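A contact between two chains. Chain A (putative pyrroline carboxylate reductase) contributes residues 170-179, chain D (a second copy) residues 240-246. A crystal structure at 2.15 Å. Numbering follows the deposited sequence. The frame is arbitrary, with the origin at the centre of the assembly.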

# COMPACT_ATOMS: atom_id res chain seq x y z
N ALA A 170 0.86 -27.82 0.59
CA ALA A 170 0.22 -26.90 1.55
C ALA A 170 -0.28 -25.63 0.86
O ALA A 170 -1.35 -25.11 1.23
CB ALA A 170 1.19 -26.55 2.68
N TYR A 171 0.47 -25.14 -0.13
CA TYR A 171 0.09 -23.94 -0.86
C TYR A 171 -1.07 -24.24 -1.77
O TYR A 171 -2.00 -23.44 -1.87
CB TYR A 171 1.27 -23.34 -1.65
CG TYR A 171 2.52 -23.23 -0.80
CD1 TYR A 171 2.44 -23.04 0.58
CD2 TYR A 171 3.78 -23.30 -1.38
CE1 TYR A 171 3.58 -22.93 1.37
CE2 TYR A 171 4.94 -23.19 -0.60
CZ TYR A 171 4.82 -23.01 0.78
OH TYR A 171 5.94 -22.92 1.58
N ILE A 172 -1.02 -25.40 -2.42
CA ILE A 172 -2.13 -25.91 -3.19
C ILE A 172 -3.39 -26.01 -2.34
O ILE A 172 -4.46 -25.57 -2.77
CB ILE A 172 -1.79 -27.27 -3.82
CG1 ILE A 172 -0.66 -27.11 -4.85
CG2 ILE A 172 -3.03 -27.92 -4.46
CD1 ILE A 172 0.23 -28.34 -5.01
N TYR A 173 -3.27 -26.56 -1.13
CA TYR A 173 -4.43 -26.70 -0.25
C TYR A 173 -4.97 -25.34 0.23
O TYR A 173 -6.18 -25.15 0.36
CB TYR A 173 -4.15 -27.66 0.93
CG TYR A 173 -3.92 -29.11 0.50
CD1 TYR A 173 -4.77 -29.75 -0.40
CD2 TYR A 173 -2.85 -29.85 1.01
CE1 TYR A 173 -4.56 -31.08 -0.79
CE2 TYR A 173 -2.62 -31.18 0.62
CZ TYR A 173 -3.48 -31.79 -0.27
OH TYR A 173 -3.26 -33.10 -0.64
N LEU A 174 -4.08 -24.39 0.51
CA LEU A 174 -4.58 -23.06 0.89
C LEU A 174 -5.34 -22.48 -0.30
O LEU A 174 -6.35 -21.80 -0.13
CB LEU A 174 -3.43 -22.13 1.31
CG LEU A 174 -3.87 -20.85 2.04
CD1 LEU A 174 -4.38 -21.14 3.47
CD2 LEU A 174 -2.73 -19.78 2.06
N PHE A 175 -4.86 -22.74 -1.50
CA PHE A 175 -5.49 -22.18 -2.69
C PHE A 175 -6.90 -22.75 -2.92
O PHE A 175 -7.88 -22.02 -3.17
CB PHE A 175 -4.57 -22.47 -3.89
CG PHE A 175 -5.11 -21.98 -5.21
CD1 PHE A 175 -5.00 -20.63 -5.57
CD2 PHE A 175 -5.70 -22.87 -6.10
CE1 PHE A 175 -5.48 -20.18 -6.81
CE2 PHE A 175 -6.17 -22.44 -7.33
CZ PHE A 175 -6.06 -21.08 -7.68
N ILE A 176 -7.00 -24.08 -2.85
CA ILE A 176 -8.26 -24.79 -2.93
C ILE A 176 -9.23 -24.29 -1.86
O ILE A 176 -10.39 -24.00 -2.14
CB ILE A 176 -8.01 -26.32 -2.78
CG1 ILE A 176 -7.43 -26.89 -4.07
CG2 ILE A 176 -9.30 -27.07 -2.37
CD1 ILE A 176 -6.84 -28.29 -3.94
N GLU A 177 -8.75 -24.20 -0.63
CA GLU A 177 -9.52 -23.67 0.50
C GLU A 177 -10.03 -22.26 0.22
O GLU A 177 -11.15 -21.90 0.63
CB GLU A 177 -8.62 -23.64 1.73
CG GLU A 177 -9.28 -23.13 3.01
CD GLU A 177 -10.42 -24.02 3.48
OE1 GLU A 177 -10.50 -25.20 3.05
OE2 GLU A 177 -11.24 -23.53 4.29
N ALA A 178 -9.21 -21.44 -0.44
CA ALA A 178 -9.61 -20.08 -0.74
C ALA A 178 -10.78 -20.10 -1.75
O ALA A 178 -11.73 -19.35 -1.62
CB ALA A 178 -8.44 -19.28 -1.27
N LEU A 179 -10.70 -21.01 -2.74
CA LEU A 179 -11.75 -21.12 -3.74
C LEU A 179 -13.05 -21.51 -3.06
O LEU A 179 -14.09 -20.91 -3.32
CB LEU A 179 -11.36 -22.14 -4.85
CG LEU A 179 -10.26 -21.66 -5.83
CD1 LEU A 179 -9.84 -22.78 -6.78
CD2 LEU A 179 -10.75 -20.43 -6.63
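Chain D 240-246: GLTATVS

Chain D lays the first turns of a helix across a helix of chain A. Residues 170-179 of chain A are helical throughout, part of a longer helix that extends beyond both ends of the stretch. In chain D the helix runs from Leu D241 through Ser D246 and onward, with Gly D240 at its N-cap position. That glycine has phi/psi of 91/40, and a positive phi of this kind by itself favours glycine; its carbonyl O then accepts the backbone N of Thr D244 at 2.8 Å, opening the new helix. The two helices point roughly the same way, their N-to-C directions 41° apart with a signed crossing angle of -41°, and their axes approach to 8.7 Å. The backbones come nearest at Ala A178 and Thr D242, whose CA atoms are 5.0 Å apart.

Walking along chain A, Ala A170 makes no contact. Tyr A171 takes part mainly through its backbone: its O lies 4.4 Å from CD2 of Leu D241, while the end of its side chain leads away and its OH is hydrogen-bonded elsewhere in the structure. Ile A172, directed away, and Tyr A173, out of reach, leave the contact to the next turn.

Leu A174 points toward chain D and meets Leu D241, CD2 to CD2 at 3.7 Å. Both leucines adopt the t, p rotamer. CG of Leu A174 also lies 3.9 Å from OG1 of Thr D242, so an apolar branch point packs beside a hydroxyl that accepts a hydrogen bond from a water. The same water donates to Leu A174 O at 3.0 Å and to Thr D242 OG1 at 2.7 Å, bridging the chains where no direct hydrogen bond links the stretches. Leu A174 O also accepts the backbone N of Ala A178 at 2.9 Å, so the helix keeps its own bond while the carbonyl serves the water.

Phe A175, set sideways with chi1 at 178°, lies against two chain D residues. Its CD1 is 3.9 Å from CG2 of Val D245 and 4.5 Å from CD1 of Leu D241, the latter at the ring edge. Ile A176 points away, and Glu A177 makes no contact.

Ala A178 is where the helices come together. Its CB points toward chain D and lies 3.9 Å from CA of Thr D242, 3.9 Å from CG2 of the same threonine and 3.7 Å from CB of Val D245. A single methyl thus rests directly on the opposing backbone, consistent with the close CA approach here. Leu A179 starts away from chain D, but its side chain returns, bringing CD2 to 3.3 Å from CG1 of Val D245, a tight apolar contact.

The rule is compact: Leu A174, Phe A175, Ala A178 and Leu A179 receive Leu D241, Thr D242 and Val D245, and these seven supply most of the 368 Å² buried between the two stretches.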

# COMPACT_ATOMS: atom_id res chain seq x y z
N GLY D 240 -1.56 -12.09 1.14
CA GLY D 240 -3.02 -12.15 1.00
C GLY D 240 -3.52 -13.16 -0.04
O GLY D 240 -4.47 -12.88 -0.76
N LEU D 241 -2.90 -14.32 -0.11
CA LEU D 241 -3.32 -15.28 -1.15
C LEU D 241 -4.83 -15.50 -1.08
O LEU D 241 -5.53 -15.40 -2.10
CB LEU D 241 -2.57 -16.62 -1.04
CG LEU D 241 -3.14 -17.72 -1.95
CD1 LEU D 241 -2.75 -17.46 -3.37
CD2 LEU D 241 -2.66 -19.05 -1.58
N THR D 242 -5.33 -15.81 0.12
CA THR D 242 -6.76 -16.14 0.28
C THR D 242 -7.70 -15.00 -0.15
O THR D 242 -8.69 -15.24 -0.85
CB THR D 242 -7.10 -16.64 1.74
OG1 THR D 242 -6.40 -17.88 1.99
CG2 THR D 242 -8.60 -16.93 1.89
N ALA D 243 -7.40 -13.79 0.29
CA ALA D 243 -8.21 -12.64 -0.08
C ALA D 243 -8.10 -12.33 -1.59
O ALA D 243 -9.05 -11.89 -2.23
CB ALA D 243 -7.77 -11.42 0.72
N THR D 244 -6.92 -12.52 -2.15
CA THR D 244 -6.75 -12.36 -3.60
C THR D 244 -7.69 -13.32 -4.39
O THR D 244 -8.43 -12.88 -5.26
CB THR D 244 -5.29 -12.55 -3.94
OG1 THR D 244 -4.57 -11.40 -3.44
CG2 THR D 244 -5.07 -12.73 -5.45
N VAL D 245 -7.67 -14.60 -4.06
CA VAL D 245 -8.52 -15.60 -4.77
C VAL D 245 -10.00 -15.24 -4.60
O VAL D 245 -10.78 -15.26 -5.57
CB VAL D 245 -8.25 -17.02 -4.22
CG1 VAL D 245 -9.17 -18.09 -4.86
CG2 VAL D 245 -6.79 -17.39 -4.43
N SER D 246 -10.37 -14.84 -3.39
CA SER D 246 -11.75 -14.52 -3.05
C SER D 246 -12.23 -13.29 -3.81
O SER D 246 -13.33 -13.24 -4.38
CB SER D 246 -11.87 -14.32 -1.53
OG SER D 246 -13.19 -13.93 -1.19
O HOH W 1 -7.59 -20.28 2.16